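Local atomic coordinates of serine protease inhibitor 4, isoform B (Drosophila melanogaster, PDB entry 4P0F), a protein that probably inhibits serine and cysteine endopeptidases in the manner of the serpin family, and is captured here in its cleaved form. Residues G23-Q28 with I34-F39; I41-A46 with H76-V81; M47-A52 with T58-G63; E160-L165 with S307-K312; V285-K288 with M294-D297. All blocks are in the same frame, centred on the assembly; numbering follows the deposited sequence.

Contact 1 (G23-Q28 with I34-F39)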
# COMPACT_ATOMS: atom_id res chain seq x y z
N GLY A 23 -11.99 -0.53 1.69
CA GLY A 23 -13.42 -0.45 1.50
C GLY A 23 -13.82 0.38 0.29
O GLY A 23 -14.70 -0.02 -0.46
N LYS A 24 -13.18 1.53 0.11
CA LYS A 24 -13.49 2.38 -1.04
C LYS A 24 -13.00 1.77 -2.36
O LYS A 24 -13.63 1.95 -3.39
CB LYS A 24 -12.88 3.78 -0.86
CG LYS A 24 -13.41 4.55 0.35
CD LYS A 24 -14.93 4.56 0.42
CE LYS A 24 -15.39 5.38 1.63
NZ LYS A 24 -16.84 5.29 1.84
N LEU A 25 -11.87 1.06 -2.32
CA LEU A 25 -11.34 0.43 -3.53
C LEU A 25 -12.20 -0.75 -3.94
O LEU A 25 -12.46 -0.96 -5.13
CB LEU A 25 -9.91 -0.03 -3.33
CG LEU A 25 -8.83 1.04 -3.27
CD1 LEU A 25 -7.48 0.43 -2.93
CD2 LEU A 25 -8.74 1.80 -4.60
N SER A 26 -12.63 -1.54 -2.96
CA SER A 26 -13.47 -2.70 -3.23
C SER A 26 -14.79 -2.27 -3.85
O SER A 26 -15.32 -2.94 -4.74
CB SER A 26 -13.73 -3.48 -1.94
OG SER A 26 -12.52 -4.05 -1.45
N GLY A 27 -15.33 -1.16 -3.39
CA GLY A 27 -16.52 -0.59 -3.98
C GLY A 27 -16.28 -0.09 -5.39
O GLY A 27 -17.15 -0.20 -6.24
N GLN A 28 -15.09 0.46 -5.64
CA GLN A 28 -14.77 1.02 -6.94
C GLN A 28 -14.41 -0.08 -7.95
O GLN A 28 -14.63 0.08 -9.15
CB GLN A 28 -13.61 2.04 -6.83
CG GLN A 28 -13.40 2.91 -8.07
CD GLN A 28 -12.16 3.81 -7.98
OE1 GLN A 28 -11.83 4.35 -6.92
NE2 GLN A 28 -11.47 3.96 -9.11
N ILE A 34 -7.60 -6.92 -5.75
CA ILE A 34 -6.97 -5.70 -5.28
C ILE A 34 -5.69 -5.99 -4.51
O ILE A 34 -5.65 -6.91 -3.71
CB ILE A 34 -7.97 -4.92 -4.40
CG1 ILE A 34 -9.16 -4.48 -5.26
CG2 ILE A 34 -7.30 -3.71 -3.74
CD1 ILE A 34 -10.32 -3.93 -4.47
N VAL A 35 -4.65 -5.22 -4.78
CA VAL A 35 -3.47 -5.21 -3.91
C VAL A 35 -2.98 -3.78 -3.85
O VAL A 35 -2.98 -3.09 -4.86
CB VAL A 35 -2.35 -6.18 -4.37
CG1 VAL A 35 -1.92 -5.90 -5.81
CG2 VAL A 35 -1.15 -6.11 -3.43
N PHE A 36 -2.60 -3.32 -2.67
CA PHE A 36 -2.10 -1.97 -2.50
C PHE A 36 -1.25 -1.88 -1.25
O PHE A 36 -1.29 -2.77 -0.39
CB PHE A 36 -3.26 -0.95 -2.46
CG PHE A 36 -4.11 -0.98 -1.20
CD1 PHE A 36 -5.07 -1.96 -1.01
CD2 PHE A 36 -3.97 0.00 -0.23
CE1 PHE A 36 -5.86 -1.97 0.14
CE2 PHE A 36 -4.75 -0.01 0.92
CZ PHE A 36 -5.69 -0.99 1.10
N SER A 37 -0.43 -0.83 -1.17
CA SER A 37 0.34 -0.55 0.02
C SER A 37 -0.23 0.66 0.74
O SER A 37 -0.03 1.80 0.29
CB SER A 37 1.80 -0.29 -0.31
OG SER A 37 2.51 0.12 0.85
N PRO A 38 -0.96 0.43 1.84
CA PRO A 38 -1.49 1.60 2.56
C PRO A 38 -0.37 2.47 3.12
O PRO A 38 -0.51 3.70 3.18
CB PRO A 38 -2.34 0.97 3.67
CG PRO A 38 -1.90 -0.42 3.80
CD PRO A 38 -1.37 -0.84 2.46
N PHE A 39 0.74 1.85 3.51
CA PHE A 39 1.88 2.59 4.04
C PHE A 39 2.42 3.57 3.01
O PHE A 39 2.76 4.72 3.34
CB PHE A 39 3.00 1.65 4.49
CG PHE A 39 4.18 2.38 5.05
CD1 PHE A 39 5.20 2.82 4.23
CD2 PHE A 39 4.26 2.66 6.40
CE1 PHE A 39 6.28 3.52 4.74
CE2 PHE A 39 5.34 3.36 6.92
CZ PHE A 39 6.35 3.79 6.08
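L25 reaches over the ring of F36 from one face. Its CD1 methyl sits 4.1 Å from the centroid of the F36 ring and only 19° off the ring normal, a CH-pi contact. The closest ring atom is F36 CD1, 3.9 Å from L25 CD1, which places the methyl a little toward the rim instead of over the exact centre. F36 can present that face because its CG stands between the backbone N and the carbonyl carbon (chi1 71°), turning the ring from the short strand toward the last turn of helix 6-28. I34 approaches the same helix turn differently, end-on to the backbone. Its CD1 methyl lies 3.6 Å from S26 CA and also meets L25 O and L25 CB, so the tip of the isoleucine rests on the polypeptide itself. S26 OG passes 3.7 Å from I34 CD1, a plain van der Waals touch, while the hydroxyl is hydrogen-bonded back to Y22 O within the helix. In the serpin fold this is where the first long helix packs on the strand that leads into helix 38-49. S37, directly before that helix, caps it through a bond from S40 N to its OG, and S37 N is hydrogen-bonded to H318 NE2, an arrangement consistent with the shutter region beneath the central sheet. Backbone bonds from I34 to S376 and from F36 to W374 tie the short strand to strand 370-377. The other methyl of L25, CD2, packs on V285, and the side chain also touches V280.

Contact 2 (I41-A46 with H76-V81)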
# COMPACT_ATOMS: atom_id res chain seq x y z
N ILE A 41 0.80 4.89 0.44
CA ILE A 41 -0.19 5.92 0.21
C ILE A 41 -0.16 6.95 1.34
O ILE A 41 -0.12 8.16 1.07
CB ILE A 41 -1.61 5.32 0.07
CG1 ILE A 41 -1.67 4.43 -1.18
CG2 ILE A 41 -2.67 6.41 -0.02
CD1 ILE A 41 -2.85 3.52 -1.23
N GLN A 42 -0.18 6.50 2.58
CA GLN A 42 -0.20 7.43 3.71
C GLN A 42 1.08 8.28 3.77
O GLN A 42 1.03 9.48 4.05
CB GLN A 42 -0.39 6.70 5.03
CG GLN A 42 -0.87 7.58 6.16
CD GLN A 42 -0.72 6.94 7.52
OE1 GLN A 42 0.34 6.40 7.86
NE2 GLN A 42 -1.77 7.01 8.33
N THR A 43 2.22 7.65 3.49
CA THR A 43 3.50 8.33 3.51
C THR A 43 3.55 9.41 2.44
O THR A 43 3.95 10.54 2.71
CB THR A 43 4.66 7.33 3.31
OG1 THR A 43 4.63 6.37 4.37
CG2 THR A 43 6.00 8.03 3.33
N CYS A 44 3.13 9.07 1.23
CA CYS A 44 3.18 10.04 0.13
C CYS A 44 2.27 11.22 0.43
O CYS A 44 2.65 12.38 0.25
CB CYS A 44 2.76 9.40 -1.19
SG CYS A 44 3.05 10.49 -2.60
N ALA A 45 1.08 10.92 0.92
CA ALA A 45 0.12 11.98 1.23
C ALA A 45 0.55 12.82 2.43
O ALA A 45 0.27 14.03 2.47
CB ALA A 45 -1.25 11.37 1.47
N ALA A 46 1.23 12.21 3.40
CA ALA A 46 1.75 12.95 4.54
C ALA A 46 2.85 13.92 4.10
O ALA A 46 2.96 15.02 4.63
CB ALA A 46 2.28 12.00 5.61
N HIS A 76 8.21 13.54 12.20
CA HIS A 76 8.97 12.69 13.09
C HIS A 76 8.33 11.31 13.24
O HIS A 76 9.03 10.31 13.39
CB HIS A 76 9.11 13.34 14.46
CG HIS A 76 10.09 12.64 15.35
ND1 HIS A 76 11.43 12.53 15.04
CD2 HIS A 76 9.93 11.98 16.52
CE1 HIS A 76 12.05 11.85 15.98
NE2 HIS A 76 11.16 11.50 16.89
N SER A 77 7.00 11.24 13.18
CA SER A 77 6.32 9.97 13.38
C SER A 77 6.63 9.02 12.22
O SER A 77 6.75 7.81 12.42
CB SER A 77 4.80 10.16 13.54
OG SER A 77 4.16 10.49 12.32
N PHE A 78 6.79 9.57 11.02
CA PHE A 78 7.17 8.77 9.86
C PHE A 78 8.64 8.42 9.89
O PHE A 78 9.03 7.33 9.47
CB PHE A 78 6.81 9.49 8.55
CG PHE A 78 5.35 9.39 8.21
CD1 PHE A 78 4.44 10.28 8.78
CD2 PHE A 78 4.88 8.40 7.39
CE1 PHE A 78 3.09 10.18 8.49
CE2 PHE A 78 3.53 8.30 7.09
CZ PHE A 78 2.64 9.19 7.65
N HIS A 79 9.47 9.33 10.39
CA HIS A 79 10.91 9.06 10.46
C HIS A 79 11.19 7.84 11.30
O HIS A 79 12.06 7.03 10.96
CB HIS A 79 11.67 10.24 11.05
CG HIS A 79 13.14 9.97 11.19
ND1 HIS A 79 14.00 9.96 10.11
CD2 HIS A 79 13.89 9.67 12.27
CE1 HIS A 79 15.22 9.68 10.53
NE2 HIS A 79 15.18 9.51 11.84
N GLN A 80 10.48 7.73 12.41
CA GLN A 80 10.67 6.62 13.34
C GLN A 80 10.54 5.28 12.61
O GLN A 80 11.34 4.37 12.83
CB GLN A 80 9.66 6.69 14.49
CG GLN A 80 9.97 7.78 15.51
CD GLN A 80 8.99 7.79 16.67
OE1 GLN A 80 7.78 7.86 16.47
NE2 GLN A 80 9.52 7.72 17.89
N VAL A 81 9.56 5.17 11.72
CA VAL A 81 9.35 3.93 10.98
C VAL A 81 10.35 3.75 9.86
O VAL A 81 10.95 2.70 9.70
CB VAL A 81 7.93 3.88 10.37
CG1 VAL A 81 7.72 2.55 9.64
CG2 VAL A 81 6.89 4.07 11.45
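F78 drives its ring into helix 41-46, where A46, T43 and Q42 meet its outer end. A46 CB lies 3.5 Å from F78 CZ, approaching at a slant. T43 comes in at the ring edge, near its plane, with OG1 3.5 Å from F78 CE2; that hydroxyl is hydrogen-bonded to F39 O one helical turn back, so its polarity is met within its own helix. Q42 supplies the third side. With CG anti to the backbone N (chi1 -161°) and the rest of the chain extended, its amide is carried out to the ring, where OE1 is 3.6 Å from F78 CZ and the amide and ring planes stand 74° apart. Q42 NE2 is bonded to L64 O, which fixes the rotation of the amide. Further aromatic neighbours enclose the phenyl group: F10 of helix 6-28 meets it edge-to-face, and F117 lies against it at a shallower angle. The two helix segments run in roughly opposed directions, 140° apart, and their axes come no nearer than 11.4 Å, a separation bridged by the large F78 against the small A46 and T43. F78 thereby packs helix 71-84 on helix 38-49 in the helical part of the serpin fold.

Contact 3 (M47-A52 with T58-G63)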
# COMPACT_ATOMS: atom_id res chain seq x y z
N MET A 47 3.67 13.50 3.14
CA MET A 47 4.67 14.40 2.58
C MET A 47 4.00 15.62 1.96
O MET A 47 4.47 16.75 2.14
CB MET A 47 5.55 13.68 1.54
CG MET A 47 6.55 12.72 2.17
SD MET A 47 7.79 12.09 1.02
CE MET A 47 6.79 11.02 0.01
N ALA A 48 2.91 15.40 1.24
CA ALA A 48 2.20 16.52 0.64
C ALA A 48 1.63 17.41 1.73
O ALA A 48 1.66 18.63 1.62
CB ALA A 48 1.10 16.03 -0.28
N ARG A 49 1.14 16.80 2.81
CA ARG A 49 0.56 17.60 3.90
C ARG A 49 1.56 18.59 4.50
O ARG A 49 1.17 19.67 4.98
CB ARG A 49 0.01 16.68 5.01
CG ARG A 49 -0.64 17.43 6.15
CD ARG A 49 0.32 17.69 7.29
NE ARG A 49 -0.26 18.52 8.35
CZ ARG A 49 -0.12 19.84 8.46
NH1 ARG A 49 0.58 20.55 7.58
NH2 ARG A 49 -0.68 20.45 9.49
N LEU A 50 2.85 18.26 4.47
CA LEU A 50 3.88 19.16 5.01
C LEU A 50 3.87 20.51 4.32
O LEU A 50 4.30 21.51 4.89
CB LEU A 50 5.27 18.55 4.88
CG LEU A 50 5.55 17.21 5.55
CD1 LEU A 50 7.01 16.87 5.33
CD2 LEU A 50 5.20 17.26 7.03
N GLY A 51 3.40 20.54 3.08
CA GLY A 51 3.34 21.76 2.30
C GLY A 51 1.96 22.39 2.25
O GLY A 51 1.77 23.41 1.58
N ALA A 52 1.01 21.80 2.96
CA ALA A 52 -0.37 22.26 2.96
C ALA A 52 -0.66 23.22 4.10
O ALA A 52 0.05 23.24 5.11
CB ALA A 52 -1.32 21.06 3.02
N THR A 58 -5.81 20.44 7.34
CA THR A 58 -6.64 19.80 8.34
C THR A 58 -7.32 18.55 7.78
O THR A 58 -7.38 17.51 8.46
CB THR A 58 -7.70 20.76 8.89
OG1 THR A 58 -7.06 21.93 9.42
CG2 THR A 58 -8.50 20.11 9.98
N GLN A 59 -7.85 18.64 6.56
CA GLN A 59 -8.47 17.48 5.91
C GLN A 59 -7.47 16.33 5.81
O GLN A 59 -7.81 15.18 6.12
CB GLN A 59 -8.98 17.84 4.51
CG GLN A 59 -10.31 18.57 4.49
CD GLN A 59 -10.88 18.70 3.08
OE1 GLN A 59 -10.27 18.24 2.10
NE2 GLN A 59 -12.05 19.31 2.98
N LEU A 60 -6.25 16.63 5.37
CA LEU A 60 -5.22 15.59 5.24
C LEU A 60 -4.89 14.96 6.60
O LEU A 60 -4.85 13.74 6.72
CB LEU A 60 -3.96 16.17 4.59
CG LEU A 60 -4.11 16.28 3.07
CD1 LEU A 60 -3.10 17.28 2.51
CD2 LEU A 60 -3.96 14.93 2.40
N ASP A 61 -4.68 15.78 7.63
CA ASP A 61 -4.42 15.27 8.98
C ASP A 61 -5.50 14.29 9.43
O ASP A 61 -5.21 13.19 9.90
CB ASP A 61 -4.34 16.40 10.01
CG ASP A 61 -3.09 17.24 9.88
OD1 ASP A 61 -2.15 16.80 9.21
OD2 ASP A 61 -3.06 18.34 10.47
N GLN A 62 -6.76 14.70 9.31
CA GLN A 62 -7.84 13.94 9.88
C GLN A 62 -8.26 12.78 8.98
O GLN A 62 -8.68 11.75 9.48
CB GLN A 62 -9.02 14.86 10.19
CG GLN A 62 -8.60 16.00 11.09
CD GLN A 62 -9.72 16.96 11.40
OE1 GLN A 62 -10.76 16.93 10.76
NE2 GLN A 62 -9.50 17.80 12.38
N GLY A 63 -8.12 12.94 7.67
CA GLY A 63 -8.48 11.87 6.75
C GLY A 63 -7.44 10.74 6.70
O GLY A 63 -7.79 9.59 6.46
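R49 NE donates to D61 OD1 at 2.7 Å, the shortest polar bond between the two segments and the core of a salt bridge. Its N-H...O angle of 141° is bent, and the oxygen is met on its syn side, with the donor tilted somewhat from the carboxylate plane. A second link, from R49 NH2 to D61 OD2 at 3.3 Å, is weak. The pairing is therefore side-on and uneven: the NE and NH2 edge of the guanidinium faces both carboxylate oxygens, but the planes are 35° apart and NE does most of the work. The route to this position is a sharp bend at chi2 (-94°) after CG leaves anti to the backbone N, so that NE is turned to D61 while CB and CG lie against L60. In serpin terms, these segments are the last part of helix 38-49 and the second half of helix 54-64. The type I beta turn from R49 to A52, closed by A52 N to R49 O at 2.9 Å, begins the short connection between them. L60 packs against the aliphatic base of R49. Its CB lies 3.9 Å from R49 CG, so the arginine's aliphatic stem covers the leucine, while L60 CD1 reaches R49 CA at 3.9 Å and A52 CB at 4.2 Å. P71 and I74 of helix 71-84 pack on R49, and I74 also touches D61; these apolar neighbours would probably strengthen the attraction between the two charges by keeping water from them.

Contact 4 (E160-L165 with S307-K312)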
# COMPACT_ATOMS: atom_id res chain seq x y z
N GLU A 160 2.49 23.11 -16.57
CA GLU A 160 1.85 23.56 -15.33
C GLU A 160 2.23 22.72 -14.11
O GLU A 160 1.98 23.12 -12.98
CB GLU A 160 0.32 23.56 -15.48
CG GLU A 160 -0.21 24.52 -16.54
CD GLU A 160 -0.35 25.93 -16.02
OE1 GLU A 160 -1.27 26.20 -15.22
OE2 GLU A 160 0.47 26.79 -16.42
N SER A 161 2.81 21.54 -14.34
CA SER A 161 3.24 20.67 -13.25
C SER A 161 4.34 21.36 -12.45
O SER A 161 5.20 22.02 -13.04
CB SER A 161 3.77 19.33 -13.77
OG SER A 161 2.81 18.65 -14.56
N ARG A 162 4.31 21.22 -11.13
CA ARG A 162 5.30 21.89 -10.29
C ARG A 162 6.11 20.91 -9.45
O ARG A 162 7.30 21.10 -9.25
CB ARG A 162 4.62 22.93 -9.41
CG ARG A 162 4.07 24.10 -10.20
CD ARG A 162 5.19 25.03 -10.69
NE ARG A 162 4.71 26.08 -11.58
CZ ARG A 162 4.61 25.97 -12.91
NH1 ARG A 162 4.97 24.85 -13.53
NH2 ARG A 162 4.15 26.99 -13.61
N LEU A 163 5.47 19.86 -8.94
CA LEU A 163 6.26 18.80 -8.35
C LEU A 163 5.51 17.49 -8.32
O LEU A 163 4.29 17.47 -8.42
CB LEU A 163 6.71 19.18 -6.94
CG LEU A 163 5.61 19.55 -5.96
CD1 LEU A 163 5.15 18.34 -5.15
CD2 LEU A 163 6.11 20.64 -5.04
N VAL A 164 6.27 16.41 -8.22
CA VAL A 164 5.71 15.08 -8.03
C VAL A 164 6.39 14.47 -6.83
O VAL A 164 7.61 14.39 -6.78
CB VAL A 164 5.91 14.18 -9.26
CG1 VAL A 164 5.36 12.77 -9.00
CG2 VAL A 164 5.24 14.78 -10.47
N LEU A 165 5.57 14.05 -5.87
CA LEU A 165 6.04 13.36 -4.67
C LEU A 165 5.86 11.88 -4.88
O LEU A 165 4.79 11.46 -5.31
CB LEU A 165 5.26 13.81 -3.44
CG LEU A 165 5.69 15.14 -2.83
CD1 LEU A 165 4.64 15.67 -1.89
CD2 LEU A 165 7.00 14.96 -2.09
N SER A 307 7.70 30.24 -4.57
CA SER A 307 6.77 30.92 -5.46
C SER A 307 5.38 31.08 -4.85
O SER A 307 4.87 30.14 -4.26
CB SER A 307 6.64 30.14 -6.77
OG SER A 307 5.56 30.64 -7.53
N PRO A 308 4.75 32.25 -5.04
CA PRO A 308 3.40 32.41 -4.50
C PRO A 308 2.29 31.80 -5.36
O PRO A 308 1.11 31.93 -5.00
CB PRO A 308 3.25 33.93 -4.40
CG PRO A 308 4.09 34.46 -5.47
CD PRO A 308 5.27 33.52 -5.60
N GLU A 309 2.64 31.14 -6.46
CA GLU A 309 1.64 30.47 -7.31
C GLU A 309 0.77 29.52 -6.51
O GLU A 309 1.30 28.61 -5.86
CB GLU A 309 2.31 29.67 -8.42
CG GLU A 309 3.02 30.51 -9.46
CD GLU A 309 3.83 29.69 -10.44
OE1 GLU A 309 3.65 28.45 -10.47
OE2 GLU A 309 4.65 30.27 -11.18
N PRO A 310 -0.55 29.72 -6.54
CA PRO A 310 -1.40 28.71 -5.90
C PRO A 310 -1.29 27.35 -6.60
O PRO A 310 -1.20 27.30 -7.83
CB PRO A 310 -2.81 29.29 -6.05
CG PRO A 310 -2.60 30.74 -6.18
CD PRO A 310 -1.32 30.91 -6.92
N LEU A 311 -1.31 26.28 -5.81
CA LEU A 311 -1.11 24.92 -6.30
C LEU A 311 -2.29 24.03 -5.95
O LEU A 311 -3.03 24.31 -5.00
CB LEU A 311 0.16 24.30 -5.71
CG LEU A 311 1.46 25.10 -5.82
CD1 LEU A 311 2.59 24.37 -5.09
CD2 LEU A 311 1.83 25.35 -7.27
N LYS A 312 -2.45 22.95 -6.71
CA LYS A 312 -3.40 21.90 -6.35
C LYS A 312 -2.90 20.54 -6.84
O LYS A 312 -2.00 20.45 -7.66
CB LYS A 312 -4.79 22.19 -6.93
CG LYS A 312 -4.89 22.05 -8.42
CD LYS A 312 -6.27 22.44 -8.92
CE LYS A 312 -6.37 22.32 -10.43
NZ LYS A 312 -7.75 22.65 -10.90
O HOH W 1 3.70 29.87 -13.78
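R162 points its NE straight at E309: the bond from R162 NE to E309 OE1 is 2.8 Å long, with an N-H...O angle of 172°. The oxygen lies in the guanidinium plane and receives the proton on its syn lone pair, although the carboxylate plane is turned 57° from that of the arginine. The twist takes E309 OE2 away from R162 NH2, and a water fills the place, accepting from R162 NH2 at 2.9 Å and donating to E309 OE2 at 2.8 Å. Y103 OH is also hydrogen-bonded to E309 OE2, so both carboxylate oxygens are satisfied. On the opposite flank of the guanidinium, R162 NH1 donates to S161 O at 2.9 Å, from above the carbonyl plane, and to S159 O as well. The glutamate's backbone is held in turn, since E309 N donates to S307 OG at 3.1 Å in an ST turn. Below the polar group, R162 CG rests on L311 CD2 at 3.9 Å. A leucine in place of R162 would probably leave E309 without its charged mate, the water without its bridging role and S161 O without a side-chain donor. R162 and L163 form a classic beta bulge opposite V339. Strand 328-341, corresponding to the inserted N-terminal part of the cleaved reactive-centre loop as in other cleaved serpins, runs between strands 161-174 and 311-324, and the ion pair reaches across its end beside R341.

Contact 5 (V285-K288 with M294-D297)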
# COMPACT_ATOMS: atom_id res chain seq x y z
N VAL A 285 -11.07 8.00 -4.16
CA VAL A 285 -10.97 7.42 -2.82
C VAL A 285 -10.73 8.53 -1.79
O VAL A 285 -11.40 8.58 -0.76
CB VAL A 285 -9.84 6.36 -2.74
CG1 VAL A 285 -9.47 6.05 -1.29
CG2 VAL A 285 -10.26 5.09 -3.45
N PHE A 286 -9.80 9.43 -2.08
CA PHE A 286 -9.50 10.52 -1.15
C PHE A 286 -10.70 11.43 -0.95
O PHE A 286 -10.97 11.87 0.16
CB PHE A 286 -8.30 11.34 -1.61
CG PHE A 286 -6.99 10.79 -1.15
CD1 PHE A 286 -6.56 9.54 -1.56
CD2 PHE A 286 -6.17 11.53 -0.32
CE1 PHE A 286 -5.35 9.05 -1.13
CE2 PHE A 286 -4.97 11.04 0.10
CZ PHE A 286 -4.55 9.79 -0.31
N GLN A 287 -11.42 11.72 -2.03
CA GLN A 287 -12.63 12.52 -1.91
C GLN A 287 -13.67 11.84 -1.03
O GLN A 287 -14.31 12.49 -0.18
CB GLN A 287 -13.21 12.79 -3.30
CG GLN A 287 -12.35 13.76 -4.11
CD GLN A 287 -12.74 13.80 -5.56
OE1 GLN A 287 -13.34 12.86 -6.09
NE2 GLN A 287 -12.41 14.90 -6.23
N LYS A 288 -13.85 10.54 -1.21
CA LYS A 288 -14.82 9.80 -0.42
C LYS A 288 -14.40 9.66 1.04
O LYS A 288 -15.24 9.38 1.90
CB LYS A 288 -15.05 8.41 -1.02
CG LYS A 288 -15.82 8.43 -2.31
CD LYS A 288 -15.85 7.05 -2.93
CE LYS A 288 -16.66 6.99 -4.21
NZ LYS A 288 -16.63 5.61 -4.78
N MET A 294 -7.84 19.30 -1.53
CA MET A 294 -6.53 19.23 -2.18
C MET A 294 -6.60 19.18 -3.72
O MET A 294 -5.64 19.59 -4.39
CB MET A 294 -5.78 18.00 -1.67
CG MET A 294 -6.47 16.72 -1.98
SD MET A 294 -5.85 15.36 -0.96
CE MET A 294 -4.16 15.37 -1.49
N PHE A 295 -7.70 18.71 -4.29
CA PHE A 295 -7.86 18.62 -5.75
C PHE A 295 -8.58 19.81 -6.36
O PHE A 295 -8.67 19.94 -7.58
CB PHE A 295 -8.63 17.35 -6.13
CG PHE A 295 -8.12 16.12 -5.47
CD1 PHE A 295 -6.93 15.56 -5.85
CD2 PHE A 295 -8.85 15.52 -4.45
CE1 PHE A 295 -6.45 14.42 -5.23
CE2 PHE A 295 -8.39 14.41 -3.83
CZ PHE A 295 -7.19 13.84 -4.22
N SER A 296 -9.12 20.66 -5.49
CA SER A 296 -9.98 21.76 -5.91
C SER A 296 -9.21 23.05 -6.13
O SER A 296 -8.05 23.18 -5.74
CB SER A 296 -11.06 22.01 -4.86
OG SER A 296 -10.53 22.77 -3.79
N ASP A 297 -9.89 24.03 -6.70
CA ASP A 297 -9.28 25.33 -6.89
C ASP A 297 -9.21 26.13 -5.59
O ASP A 297 -8.72 27.26 -5.58
CB ASP A 297 -10.05 26.11 -7.96
CG ASP A 297 -9.71 25.65 -9.37
OD1 ASP A 297 -8.59 25.14 -9.59
OD2 ASP A 297 -10.57 25.81 -10.26
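Q287 and F295 set the backbone spacing, their CA atoms 8.6 Å apart, as the chain leaves helix 283-288 and returns through a short 3-10 segment. F295 bridges that distance with its ring. F286 CB lies in the ring plane at the edge, 3.8 Å from F295 CZ, while Q287 CG approaches F295 CD2 at 3.9 Å on a slant, the glutamine amide standing 89° to the ring. One face of F295 is covered from within its own segment, where M294 CG sits over the ring centre. M294 has its CG between the backbone N and the carbonyl carbon (chi1 62°), and with chi2 extended this brings M294 SD to 3.9 Å from F286 CD2. Seen from the F286 ring the sulfur lies oblique, 5.1 Å from the centroid. Replacing F295 by an alanine would probably open a gap beside F286 CB and strip M294 CG and Q287 CG of the surface they pack on. Beyond the pair, F286 touches I41 and A45 of helix 38-49. A Met-aromatic contact thus ties the 3-10 segment to helix 283-288, while F295, on V313 and I316, and F286, on I316, rest on strand 311-324 of the serpin fold.

Helix 38-49 is the thread through these contacts. Contact 1 leads into its start, contact 2 uses its middle and contact 3 its end, with the centres of contacts 2 and 3 about 11 Å apart. Contacts 1 to 3 come early in the chain; contact 5 falls within the span enclosed by contact 4, later on. Yet they meet in space: F36 CD2 packs on I41 CD1, L25 CD2 on V285 CG2, L165 on C44 and A48, and L60 CD2 on M294 SD. Contacts 4 and 5, about 16 Å apart between centres, share a salt bridge from K312 NZ to D297 OD1. Helix 38-49 thus packs on strand 161-174, which flanks the inserted strand, and on helix 283-288.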